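Long-range contacts in carbamate kinase (Aeropyrum pernix, PDB 2E9Y), which probably catalyses the reversible transfer of a phosphoryl group between ATP and carbamate: residues 36-41 and 297-302; 114-119 and 172-177; 131-136 and 163-168; 236-241 and 250-255. One frame throughout, in Å; residues are numbered along the deposited sequence. Where two conformers were deposited one is given.

Interaction 1 (36-41 and 297-302); sequences SSIIAD and SLEEAR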
loop_
_atom_site.group_PDB
_atom_site.type_symbol
_atom_site.label_atom_id
_atom_site.label_comp_id
_atom_site.label_asym_id
_atom_site.label_seq_id
_atom_site.Cartn_x
_atom_site.Cartn_y
_atom_site.Cartn_z
ATOM N N SER A 36 15.379 10.501 5.623
ATOM C CA SER A 36 15.795 9.247 6.242
ATOM C C SER A 36 17.097 9.401 7.009
ATOM O O SER A 36 17.276 8.798 8.065
ATOM C CB SER A 36 15.953 8.150 5.186
ATOM O OG SER A 36 14.687 7.748 4.685
ATOM N N SER A 37 18.007 10.207 6.475
ATOM C CA SER A 37 19.287 10.424 7.135
ATOM C C SER A 37 19.030 11.042 8.503
ATOM O O SER A 37 19.569 10.589 9.514
ATOM C CB SER A 37 20.164 11.356 6.298
ATOM O OG SER A 37 21.463 11.453 6.854
ATOM N N ILE A 38 18.190 12.072 8.522
ATOM C CA ILE A 38 17.839 12.767 9.756
ATOM C C ILE A 38 17.100 11.852 10.737
ATOM O O ILE A 38 17.352 11.892 11.940
ATOM C CB ILE A 38 16.980 14.011 9.444
ATOM C CG1 ILE A 38 17.839 15.047 8.712
ATOM C CG2 ILE A 38 16.404 14.601 10.728
ATOM C CD1 ILE A 38 17.062 16.204 8.144
ATOM N N ILE A 39 16.192 11.025 10.229
ATOM C CA ILE A 39 15.461 10.110 11.100
ATOM C C ILE A 39 16.424 9.097 11.712
ATOM O O ILE A 39 16.262 8.690 12.863
ATOM C CB ILE A 39 14.354 9.358 10.330
ATOM C CG1 ILE A 39 13.234 10.332 9.964
ATOM C CG2 ILE A 39 13.813 8.209 11.173
ATOM C CD1 ILE A 39 12.173 9.735 9.057
ATOM N N ALA A 40 17.426 8.692 10.935
ATOM C CA ALA A 40 18.417 7.736 11.412
ATOM C C ALA A 40 19.160 8.329 12.604
ATOM O O ALA A 40 19.522 7.615 13.539
ATOM C CB ALA A 40 19.400 7.395 10.298
ATOM N N ASP A 41 19.387 9.639 12.563
ATOM C CA ASP A 41 20.072 10.311 13.657
ATOM C C ASP A 41 19.220 10.184 14.914
ATOM O O ASP A 41 19.718 9.831 15.984
ATOM C CB ASP A 41 20.303 11.793 13.329
ATOM C CG ASP A 41 21.286 11.994 12.188
ATOM O OD1 ASP A 41 22.178 11.137 12.014
ATOM O OD2 ASP A 41 21.181 13.013 11.473
ATOM N N SER A 297 11.448 22.301 12.825
ATOM C CA SER A 297 11.969 22.097 11.478
ATOM C C SER A 297 12.520 20.688 11.264
ATOM O O SER A 297 13.138 20.114 12.160
ATOM C CB SER A 297 13.076 23.126 11.211
ATOM O OG SER A 297 13.656 22.955 9.935
ATOM N N LEU A 298 12.290 20.135 10.074
ATOM C CA LEU A 298 12.789 18.803 9.747
ATOM C C LEU A 298 14.308 18.811 9.873
ATOM O O LEU A 298 14.907 17.871 10.384
ATOM C CB LEU A 298 12.398 18.418 8.312
ATOM C CG LEU A 298 13.058 17.168 7.708
ATOM C CD1 LEU A 298 12.704 15.936 8.522
ATOM C CD2 LEU A 298 12.596 17.000 6.263
ATOM N N GLU A 299 14.923 19.891 9.408
ATOM C CA GLU A 299 16.372 20.025 9.464
ATOM C C GLU A 299 16.907 19.923 10.894
ATOM O O GLU A 299 17.930 19.283 11.132
ATOM C CB GLU A 299 16.801 21.365 8.859
ATOM C CG GLU A 299 16.251 21.643 7.464
ATOM C CD GLU A 299 16.592 20.554 6.464
ATOM O OE1 GLU A 299 17.792 20.241 6.306
ATOM O OE2 GLU A 299 15.657 20.013 5.830
ATOM N N GLU A 300 16.209 20.543 11.841
ATOM C CA GLU A 300 16.643 20.538 13.241
ATOM C C GLU A 300 16.030 19.408 14.068
ATOM O O GLU A 300 16.122 19.416 15.295
ATOM C CB GLU A 300 16.296 21.881 13.901
ATOM C CG GLU A 300 16.629 23.109 13.058
ATOM C CD GLU A 300 16.432 24.419 13.811
ATOM O OE1 GLU A 300 15.339 24.639 14.374
ATOM O OE2 GLU A 300 17.375 25.239 13.835
ATOM N N ALA A 301 15.421 18.437 13.394
ATOM C CA ALA A 301 14.769 17.315 14.066
ATOM C C ALA A 301 15.518 16.736 15.265
ATOM O O ALA A 301 14.928 16.526 16.327
ATOM C CB ALA A 301 14.478 16.208 13.056
ATOM N N ARG A 302 16.810 16.472 15.100
ATOM C CA ARG A 302 17.604 15.898 16.180
ATOM C C ARG A 302 17.478 16.718 17.459
ATOM O O ARG A 302 17.316 16.167 18.545
ATOM C CB ARG A 302 19.073 15.790 15.760
ATOM C CG ARG A 302 19.879 14.822 16.608
ATOM C CD ARG A 302 21.215 14.493 15.961
ATOM N NE ARG A 302 21.789 13.269 16.515
ATOM C CZ ARG A 302 22.893 12.686 16.058
ATOM N NH1 ARG A 302 23.552 13.214 15.037
ATOM N NH2 ARG A 302 23.329 11.563 16.615
#
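Ile38 carries the tight half of this contact. It projects from helix 25-44 toward the turn that follows strand 293-297. Its CG2 branch lies anti to the backbone N (CG1 takes chi1 -68°) and meets the methyl of Ala301, with Ile38 CG2 only 3.4 Å from Ala301 CB. That is closer than usual for two carbons. The other branch runs out extended, so Ile38 CD1 comes to 3.5 Å from the carbonyl O of Leu298. Ile38 CD1 also touches the Leu298 side chain, 4.1 Å from Leu298 CG. Leu298 and Ala301 are themselves buried, and both also pack on Leu235 of strand 231-236.

The Asp41 and Arg302 end is looser and nearer solvent. The extended Arg302 chain crosses Asp41 at about a right angle. Its guanidinium lies almost parallel to the carboxylate, the planes 4° apart, with Asp41 CB over one face. Asp41 OD1 and Arg302 NH1 are 3.9 Å apart, a long salt bridge of charges alone, since no N-H points at the oxygen. The stronger partners lie outside: Arg104 for Asp41 and Asp45 for Arg302.

Residues 298-301 form a type I turn, and Glu300 is the N-cap of helix 301-305. Helix 25-44 here packs on the turn after strand 293-297, which runs parallel to strand 231-236, consistent with the layered alpha/beta fold of the amino acid kinase family.

Interaction 2 (114-119 and 172-177); sequences ISRVLV and SIVDRD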
loop_
_atom_site.group_PDB
_atom_site.type_symbol
_atom_site.label_atom_id
_atom_site.label_comp_id
_atom_site.label_asym_id
_atom_site.label_seq_id
_atom_site.Cartn_x
_atom_site.Cartn_y
_atom_site.Cartn_z
ATOM N N ILE A 114 -0.704 -0.187 6.590
ATOM C CA ILE A 114 -1.838 0.397 5.915
ATOM C C ILE A 114 -2.844 0.747 6.988
ATOM O O ILE A 114 -3.208 -0.082 7.804
ATOM C CB ILE A 114 -2.443 -0.633 4.948
ATOM C CG1 ILE A 114 -1.456 -1.055 3.843
ATOM C CG2 ILE A 114 -3.696 -0.065 4.265
ATOM C CD1 ILE A 114 -0.841 0.138 3.106
ATOM N N SER A 115 -3.220 2.034 6.996
ATOM C CA SER A 115 -3.889 2.585 8.177
ATOM C C SER A 115 -5.245 3.246 7.841
ATOM O O SER A 115 -5.350 4.070 6.938
ATOM C CB SER A 115 -2.951 3.605 8.796
ATOM O OG SER A 115 -1.721 2.951 9.093
ATOM N N ARG A 116 -6.293 2.835 8.591
ATOM C CA ARG A 116 -7.597 3.489 8.449
ATOM C C ARG A 116 -7.901 4.356 9.671
ATOM O O ARG A 116 -7.458 4.068 10.775
ATOM C CB ARG A 116 -8.672 2.409 8.370
ATOM C CG ARG A 116 -8.650 1.568 7.084
ATOM C CD ARG A 116 -9.422 0.255 7.255
ATOM N NE ARG A 116 -8.808 -0.513 8.342
ATOM C CZ ARG A 116 -9.390 -1.658 8.765
ATOM N NH1 ARG A 116 -10.511 -2.120 8.226
ATOM N NH2 ARG A 116 -8.800 -2.347 9.757
ATOM N N VAL A 117 -8.657 5.430 9.471
ATOM C CA VAL A 117 -9.004 6.327 10.564
ATOM C C VAL A 117 -10.519 6.466 10.627
ATOM O O VAL A 117 -11.168 6.713 9.611
ATOM C CB VAL A 117 -8.370 7.722 10.364
ATOM C CG1 VAL A 117 -8.821 8.670 11.461
ATOM C CG2 VAL A 117 -6.860 7.606 10.379
ATOM N N LEU A 118 -11.080 6.286 11.819
ATOM C CA LEU A 118 -12.526 6.398 12.012
ATOM C C LEU A 118 -12.939 7.868 12.113
ATOM O O LEU A 118 -12.328 8.639 12.849
ATOM C CB LEU A 118 -12.947 5.664 13.296
ATOM C CG LEU A 118 -14.446 5.627 13.626
ATOM C CD1 LEU A 118 -15.161 4.750 12.612
ATOM C CD2 LEU A 118 -14.666 5.084 15.030
ATOM N N VAL A 119 -13.963 8.255 11.359
ATOM C CA VAL A 119 -14.471 9.624 11.408
ATOM C C VAL A 119 -15.968 9.542 11.697
ATOM O O VAL A 119 -16.564 8.467 11.572
ATOM C CB VAL A 119 -14.212 10.390 10.079
ATOM C CG1 VAL A 119 -12.706 10.477 9.828
ATOM C CG2 VAL A 119 -14.910 9.701 8.914
ATOM N N SER A 172 -10.803 7.926 15.932
ATOM C CA SER A 172 -9.977 6.844 16.448
ATOM C C SER A 172 -9.165 6.250 15.311
ATOM O O SER A 172 -9.548 6.356 14.145
ATOM C CB SER A 172 -10.847 5.758 17.096
ATOM O OG SER A 172 -11.743 5.181 16.165
ATOM N N ILE A 173 -8.030 5.646 15.648
ATOM C CA ILE A 173 -7.190 5.019 14.633
ATOM C C ILE A 173 -7.569 3.544 14.635
ATOM O O ILE A 173 -7.217 2.795 15.550
ATOM C CB ILE A 173 -5.692 5.179 14.958
ATOM C CG1 ILE A 173 -5.349 6.664 15.156
ATOM C CG2 ILE A 173 -4.855 4.578 13.838
ATOM C CD1 ILE A 173 -5.772 7.580 14.005
ATOM N N VAL A 174 -8.303 3.135 13.609
ATOM C CA VAL A 174 -8.774 1.761 13.499
ATOM C C VAL A 174 -7.666 0.722 13.630
ATOM O O VAL A 174 -7.831 -0.305 14.299
ATOM C CB VAL A 174 -9.500 1.552 12.152
ATOM C CG1 VAL A 174 -9.948 0.108 12.013
ATOM C CG2 VAL A 174 -10.701 2.491 12.068
ATOM N N ASP A 175 -6.531 1.005 13.008
ATOM C CA ASP A 175 -5.411 0.081 13.009
ATOM C C ASP A 175 -4.353 0.328 14.076
ATOM O O ASP A 175 -3.212 -0.113 13.950
ATOM C CB ASP A 175 -4.802 0.075 11.612
ATOM C CG ASP A 175 -5.772 -0.462 10.585
ATOM O OD1 ASP A 175 -6.036 -1.683 10.619
ATOM O OD2 ASP A 175 -6.291 0.331 9.772
ATOM N N ARG A 176 -4.753 1.012 15.139
ATOM C CA ARG A 176 -3.852 1.315 16.244
ATOM C C ARG A 176 -3.085 0.087 16.742
ATOM O O ARG A 176 -1.867 0.150 16.928
ATOM C CB ARG A 176 -4.653 1.948 17.389
ATOM C CG ARG A 176 -3.852 2.310 18.621
ATOM C CD ARG A 176 -3.629 1.096 19.501
ATOM N NE ARG A 176 -2.926 1.441 20.729
ATOM C CZ ARG A 176 -2.459 0.548 21.594
ATOM N NH1 ARG A 176 -2.622 -0.750 21.363
ATOM N NH2 ARG A 176 -1.828 0.954 22.686
ATOM N N ASP A 177 -3.789 -1.025 16.951
ATOM C CA ASP A 177 -3.140 -2.243 17.438
ATOM C C ASP A 177 -2.033 -2.765 16.520
ATOM O O ASP A 177 -0.991 -3.207 17.003
ATOM C CB ASP A 177 -4.173 -3.353 17.687
ATOM C CG ASP A 177 -5.050 -3.074 18.901
ATOM O OD1 ASP A 177 -4.689 -2.194 19.708
ATOM O OD2 ASP A 177 -6.093 -3.743 19.057
#
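Asp175 is gripped by Arg116 through three N-H groups. Asp175 OD2 takes two of them: the backbone Arg116 N at 2.8 Å, on the anti lone pair, and Arg116 NE at 3.0 Å, on the syn lone pair. The NE bond is nearly straight, at 175°. The third joins Arg116 NH2 to Asp175 OD1 at 3.0 Å, reaching that oxygen from above the carboxylate plane. The salt bridge is therefore side-on, with the two planes 24° apart. A bend at chi3 (-60°) folds the arginine back so that its side chain and its own backbone N share one oxygen. The second subunit adds charges: its Glu98 pairs with Arg116 and its Lys94 with Asp175. These two neighbours would probably favour the charged forms, although Lys94 of the second subunit also lies near the like-charged Arg116.

Next come the backbone bonds. Leu118 N donates to Ser172 O at 2.8 Å, nearly along the C=O axis. Val174 N gives Arg116 O a weak, bent bond.

Packing closes the contact. Val174 CG1 lies over one face of the Arg116 guanidinium, 3.5 Å from Arg116 NH2. Val117 and Ile173 lie side by side, pointing the same way, with Val117 CG2 3.8 Å from Ile173 CD1. Ser172 OG sits against Leu118 CB and CD2, beside the bonded Leu118-Ser172 pair.

Strand 112-119 here meets its antiparallel neighbour 170-173 in the main sheet, just where a type I turn leads into helix 176-185. The charged cluster at this strand-turn-helix junction is part of the dimer interface.

Interaction 3 (131-136 and 163-168); sequences KPVGPI and RVVPSP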
loop_
_atom_site.group_PDB
_atom_site.type_symbol
_atom_site.label_atom_id
_atom_site.label_comp_id
_atom_site.label_asym_id
_atom_site.label_seq_id
_atom_site.Cartn_x
_atom_site.Cartn_y
_atom_site.Cartn_z
ATOM N N LYS A 131 -12.020 20.787 0.833
ATOM C CA LYS A 131 -10.665 20.399 0.460
ATOM C C LYS A 131 -10.626 20.026 -1.020
ATOM O O LYS A 131 -11.239 19.046 -1.431
ATOM C CB LYS A 131 -10.204 19.209 1.305
ATOM C CG LYS A 131 -8.739 18.849 1.109
ATOM C CD LYS A 131 -7.826 19.959 1.616
ATOM C CE LYS A 131 -6.366 19.668 1.292
ATOM N NZ LYS A 131 -5.930 18.355 1.844
ATOM N N PRO A 132 -9.914 20.817 -1.842
ATOM C CA PRO A 132 -9.811 20.542 -3.278
ATOM C C PRO A 132 -8.951 19.306 -3.521
ATOM O O PRO A 132 -7.917 19.137 -2.880
ATOM C CB PRO A 132 -9.136 21.800 -3.834
ATOM C CG PRO A 132 -9.423 22.854 -2.808
ATOM C CD PRO A 132 -9.284 22.104 -1.514
ATOM N N VAL A 133 -9.385 18.453 -4.442
ATOM C CA VAL A 133 -8.637 17.245 -4.782
ATOM C C VAL A 133 -8.804 16.924 -6.257
ATOM O O VAL A 133 -9.920 16.875 -6.771
ATOM C CB VAL A 133 -9.112 16.018 -3.966
ATOM C CG1 VAL A 133 -8.414 14.758 -4.470
ATOM C CG2 VAL A 133 -8.799 16.220 -2.490
ATOM N N GLY A 134 -7.688 16.718 -6.942
ATOM C CA GLY A 134 -7.767 16.378 -8.345
ATOM C C GLY A 134 -7.560 17.521 -9.319
ATOM O O GLY A 134 -7.138 18.611 -8.942
ATOM N N PRO A 135 -7.872 17.281 -10.597
ATOM C CA PRO A 135 -7.741 18.230 -11.699
ATOM C C PRO A 135 -8.863 19.247 -11.783
ATOM O O PRO A 135 -9.793 19.246 -10.979
ATOM C CB PRO A 135 -7.729 17.321 -12.914
ATOM C CG PRO A 135 -8.762 16.305 -12.531
ATOM C CD PRO A 135 -8.420 15.998 -11.082
ATOM N N ILE A 136 -8.755 20.115 -12.779
ATOM C CA ILE A 136 -9.762 21.129 -13.020
ATOM C C ILE A 136 -10.836 20.481 -13.883
ATOM O O ILE A 136 -10.529 19.817 -14.878
ATOM C CB ILE A 136 -9.151 22.335 -13.754
ATOM C CG1 ILE A 136 -8.179 23.051 -12.815
ATOM C CG2 ILE A 136 -10.254 23.269 -14.242
ATOM C CD1 ILE A 136 -7.325 24.095 -13.484
ATOM N N ARG A 163 -13.040 19.670 -7.492
ATOM C CA ARG A 163 -13.914 18.827 -6.697
ATOM C C ARG A 163 -13.426 19.036 -5.278
ATOM O O ARG A 163 -12.221 19.049 -5.038
ATOM C CB ARG A 163 -13.760 17.346 -7.043
ATOM C CG ARG A 163 -14.649 16.459 -6.167
ATOM C CD ARG A 163 -14.226 14.996 -6.156
ATOM N NE ARG A 163 -15.155 14.197 -5.357
ATOM C CZ ARG A 163 -15.032 12.892 -5.125
ATOM N NH1 ARG A 163 -14.008 12.213 -5.627
ATOM N NH2 ARG A 163 -15.944 12.265 -4.394
ATOM N N VAL A 164 -14.348 19.229 -4.343
ATOM C CA VAL A 164 -13.971 19.401 -2.949
ATOM C C VAL A 164 -14.578 18.234 -2.179
ATOM O O VAL A 164 -15.700 17.816 -2.456
ATOM C CB VAL A 164 -14.489 20.747 -2.363
ATOM C CG1 VAL A 164 -13.641 21.906 -2.889
ATOM C CG2 VAL A 164 -15.945 20.953 -2.732
ATOM N N VAL A 165 -13.819 17.698 -1.232
ATOM C CA VAL A 165 -14.282 16.577 -0.429
ATOM C C VAL A 165 -14.154 16.922 1.045
ATOM O O VAL A 165 -13.412 17.833 1.419
ATOM C CB VAL A 165 -13.462 15.292 -0.713
ATOM C CG1 VAL A 165 -13.622 14.877 -2.166
ATOM C CG2 VAL A 165 -12.006 15.522 -0.372
ATOM N N PRO A 166 -14.894 16.204 1.902
ATOM C CA PRO A 166 -14.869 16.429 3.349
ATOM C C PRO A 166 -13.517 16.147 4.001
ATOM O O PRO A 166 -12.776 15.265 3.569
ATOM C CB PRO A 166 -15.930 15.460 3.872
ATOM C CG PRO A 166 -16.869 15.305 2.725
ATOM C CD PRO A 166 -15.931 15.218 1.546
ATOM N N SER A 167 -13.214 16.901 5.049
ATOM C CA SER A 167 -11.988 16.701 5.816
ATOM C C SER A 167 -12.438 16.644 7.271
ATOM O O SER A 167 -12.195 17.566 8.045
ATOM C CB SER A 167 -11.005 17.855 5.615
ATOM O OG SER A 167 -9.830 17.633 6.385
ATOM N N PRO A 168 -13.124 15.556 7.650
ATOM C CA PRO A 168 -13.640 15.336 9.005
ATOM C C PRO A 168 -12.536 15.126 10.028
ATOM O O PRO A 168 -11.422 14.733 9.682
ATOM C CB PRO A 168 -14.515 14.100 8.843
ATOM C CG PRO A 168 -13.814 13.336 7.776
ATOM C CD PRO A 168 -13.439 14.409 6.778
HETATM O O HOH W 1 -10.380 19.103 -8.428
#
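Val133 and Val165 cross at about a right angle and touch through one methyl each, Val133 CG2 to Val165 CG2 at 3.9 Å. The two methyls are placed differently. Val133 CG2 is anti to its carbonyl carbon, whereas Val165 CG2 sits in the crowded position between backbone N and carbonyl carbon. The other methyl, Val165 CG1, lies over one face of the Arg163 guanidinium. That arginine is extended from CG to NE, and its far end is engaged by Glu211 and Trp151. Pro132 and Val164 share the opposite face of the ladder, where Pro132 CG meets Val164 CG1 loosely, at 4.3 Å. Lys131 starts on the Val165 side, but bends at chi2 and chi4 carry its amino end away.

The backbones set these positions. Val133 N donates to Arg163 O at 3.0 Å, nearly along the C=O axis. Val165 N reaches Lys131 O at 2.9 Å from above the carbonyl plane, while the return bond from Lys131 N is weak. Pro132 has no N-H, but its CA approaches Arg163 O at 3.3 Å in a CA-H...O contact. Beyond Val133 the chain turns a corner at Gly134 and Pro135. There a water bridges the two segments: it donates to Val133 O and Pro135 O and accepts from Arg163 N at 2.9 Å.

The pair belongs to a small antiparallel sheet. Strand 152-155 flanks strand 161-165, with Val152 against Val164. Leu78 of helix 78-103 packs on both Val133 and Val165, and helix 56-67 meets Val133 and Pro135.

Interaction 4 (236-241 and 250-255); sequences TDVPGV and ERWLRR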
loop_
_atom_site.group_PDB
_atom_site.type_symbol
_atom_site.label_atom_id
_atom_site.label_comp_id
_atom_site.label_asym_id
_atom_site.label_seq_id
_atom_site.Cartn_x
_atom_site.Cartn_y
_atom_site.Cartn_z
ATOM N N THR A 236 8.054 20.385 10.217
ATOM C CA THR A 236 7.621 21.155 9.062
ATOM C C THR A 236 8.803 21.867 8.403
ATOM O O THR A 236 9.955 21.462 8.581
ATOM C CB THR A 236 6.535 22.170 9.484
ATOM O OG1 THR A 236 6.060 22.882 8.336
ATOM C CG2 THR A 236 7.089 23.141 10.512
ATOM N N ASP A 237 8.526 22.926 7.646
ATOM C CA ASP A 237 9.586 23.651 6.959
ATOM C C ASP A 237 9.929 24.997 7.600
ATOM O O ASP A 237 10.549 25.854 6.967
ATOM C CB ASP A 237 9.213 23.835 5.485
ATOM C CG ASP A 237 8.036 24.766 5.289
ATOM O OD1 ASP A 237 7.188 24.869 6.204
ATOM O OD2 ASP A 237 7.953 25.387 4.209
ATOM N N VAL A 238 9.517 25.176 8.853
ATOM C CA VAL A 238 9.800 26.396 9.610
ATOM C C VAL A 238 10.312 25.993 10.995
ATOM O O VAL A 238 10.043 24.886 11.464
ATOM C CB VAL A 238 8.546 27.292 9.756
ATOM C CG1 VAL A 238 8.197 27.910 8.412
ATOM C CG2 VAL A 238 7.374 26.479 10.283
ATOM N N PRO A 239 11.058 26.886 11.668
ATOM C CA PRO A 239 11.613 26.609 12.998
ATOM C C PRO A 239 10.614 26.308 14.116
ATOM O O PRO A 239 11.003 25.859 15.190
ATOM C CB PRO A 239 12.460 27.851 13.283
ATOM C CG PRO A 239 11.743 28.927 12.537
ATOM C CD PRO A 239 11.413 28.248 11.229
ATOM N N GLY A 240 9.333 26.553 13.868
ATOM C CA GLY A 240 8.336 26.272 14.887
ATOM C C GLY A 240 7.072 27.092 14.727
ATOM O O GLY A 240 6.621 27.347 13.611
ATOM N N VAL A 241 6.496 27.503 15.851
ATOM C CA VAL A 241 5.284 28.309 15.833
ATOM C C VAL A 241 5.669 29.765 16.070
ATOM O O VAL A 241 6.534 30.060 16.893
ATOM C CB VAL A 241 4.300 27.872 16.942
ATOM C CG1 VAL A 241 3.017 28.676 16.842
ATOM C CG2 VAL A 241 4.005 26.383 16.823
ATOM N N GLU A 250 6.568 39.816 14.380
ATOM C CA GLU A 250 6.822 38.381 14.310
ATOM C C GLU A 250 7.806 37.901 15.372
ATOM O O GLU A 250 8.875 38.485 15.557
ATOM C CB GLU A 250 7.363 37.989 12.932
ATOM C CG GLU A 250 7.561 36.483 12.774
ATOM C CD GLU A 250 8.377 36.110 11.549
ATOM O OE1 GLU A 250 9.571 36.470 11.496
ATOM O OE2 GLU A 250 7.823 35.453 10.643
ATOM N N ARG A 251 7.437 36.830 16.063
ATOM C CA ARG A 251 8.277 36.245 17.087
ATOM C C ARG A 251 8.088 34.738 17.120
ATOM O O ARG A 251 6.980 34.227 17.220
ATOM C CB ARG A 251 7.880 36.851 18.434
ATOM C CG ARG A 251 8.900 36.547 19.531
ATOM C CD ARG A 251 8.403 36.977 20.917
ATOM N NE ARG A 251 9.419 37.780 21.603
ATOM C CZ ARG A 251 9.411 39.107 21.377
ATOM N NH1 ARG A 251 8.508 39.637 20.570
ATOM N NH2 ARG A 251 10.321 39.884 21.972
ATOM N N TRP A 252 9.186 33.997 17.020
ATOM C CA TRP A 252 9.118 32.545 17.054
ATOM C C TRP A 252 9.164 32.074 18.498
ATOM O O TRP A 252 10.091 32.398 19.240
ATOM C CB TRP A 252 10.272 31.933 16.257
ATOM C CG TRP A 252 10.217 32.285 14.809
ATOM C CD1 TRP A 252 10.724 33.406 14.216
ATOM C CD2 TRP A 252 9.542 31.555 13.776
ATOM N NE1 TRP A 252 10.404 33.421 12.878
ATOM C CE2 TRP A 252 9.678 32.297 12.582
ATOM C CE3 TRP A 252 8.832 30.346 13.744
ATOM C CZ2 TRP A 252 9.131 31.870 11.368
ATOM C CZ3 TRP A 252 8.288 29.923 12.538
ATOM C CH2 TRP A 252 8.441 30.685 11.366
ATOM N N LEU A 253 8.148 31.314 18.890
ATOM C CA LEU A 253 8.062 30.801 20.258
ATOM C C LEU A 253 8.957 29.588 20.445
ATOM O O LEU A 253 9.094 28.737 19.582
ATOM C CB LEU A 253 6.614 30.382 20.535
ATOM C CG LEU A 253 5.585 31.477 20.248
ATOM C CD1 LEU A 253 4.166 31.024 20.566
ATOM C CD2 LEU A 253 5.801 32.751 21.056
ATOM N N ARG A 254 9.602 29.546 21.626
ATOM C CA ARG A 254 10.463 28.416 21.949
ATOM C C ARG A 254 9.751 27.447 22.897
ATOM O O ARG A 254 10.003 26.249 22.950
ATOM C CB ARG A 254 11.712 28.970 22.635
ATOM C CG ARG A 254 12.720 27.880 22.995
ATOM C CD ARG A 254 13.127 27.049 21.770
ATOM N NE ARG A 254 14.075 25.986 22.127
ATOM C CZ ARG A 254 13.665 25.013 22.975
ATOM N NH1 ARG A 254 12.444 25.031 23.486
ATOM N NH2 ARG A 254 14.512 24.032 23.299
ATOM N N ARG A 255 8.868 28.049 23.710
ATOM C CA ARG A 255 8.026 27.289 24.609
ATOM C C ARG A 255 6.735 28.071 24.841
ATOM O O ARG A 255 6.732 29.292 24.900
ATOM C CB ARG A 255 8.747 27.160 25.953
ATOM C CG ARG A 255 9.960 26.230 25.911
ATOM C CD ARG A 255 10.561 25.953 27.299
ATOM N NE ARG A 255 11.748 25.101 27.161
ATOM C CZ ARG A 255 12.431 24.720 28.264
ATOM N NH1 ARG A 255 12.040 25.099 29.470
ATOM N NH2 ARG A 255 13.508 23.949 28.119
#
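Trp252 is the centre of this contact, and Pro239 sits over its ring. Pro239 CG stands 3.5 Å from the centroid of the six-membered ring, 14° off the normal, a CH-pi contact. Val238 adds its CB, 3.8 Å from Trp252 CH2, crossing the indole at about a right angle. Gly240 O comes to the ring edge, near its plane, 3.3 Å from Trp252 CZ3.

One backbone bond ties residues 236-241 to 250-255 beside the ring. Leu253 N donates to Val241 O at 2.9 Å, nearly along the C=O axis. Val241 O also lies 3.6 Å from Trp252 CA, a CA-H...O contact.

A second shell holds these groups. Trp252 CG is anti to its carbonyl carbon, and chi2 of 86° turns the six-membered ring toward 238-240. Tyr245 meets the indole with its plane at about 80° and also touches Val238. Gly240 adopts a conformation in which a CB would jam against the carbonyl O of Pro239. Thr311 OG1 links Val241 N and Leu253 O, while Met275 of helix 275-289 packs on Val238 and Val241.

The contact lies at the open end of the short hairpin of strands 242-243 and 251-252, and its chemistry is mostly apolar. Gly240 O is buried without a hydrogen-bonding partner in the model, so the aromatic edge stands in for a donor. Grip here comes from the proline-indole CH-pi contact and one backbone hydrogen bond.

Interaction 2 is the most buried of the four and the only one that the second subunit touches; its ion pair is short and hydrogen-bonded, whereas that of interaction 1 is long. Interactions 1, 3 and 4 are partly buried. Interaction 1 is apolar inside and loosely charged outside, interaction 3 rests on backbone ladder bonds, and interaction 4 on an aromatic ring. Interactions 1 and 4 adjoin at the ends of strands 231-236 and 293-297, where Leu298 N lies 3.1 Å from Thr236 O. Interactions 2 and 3 touch through Val119 and Pro168, and their strands follow each other in the chain. Interactions 1 and 3 lie on opposite sides of the chain's centre, about 31 Å apart between centres.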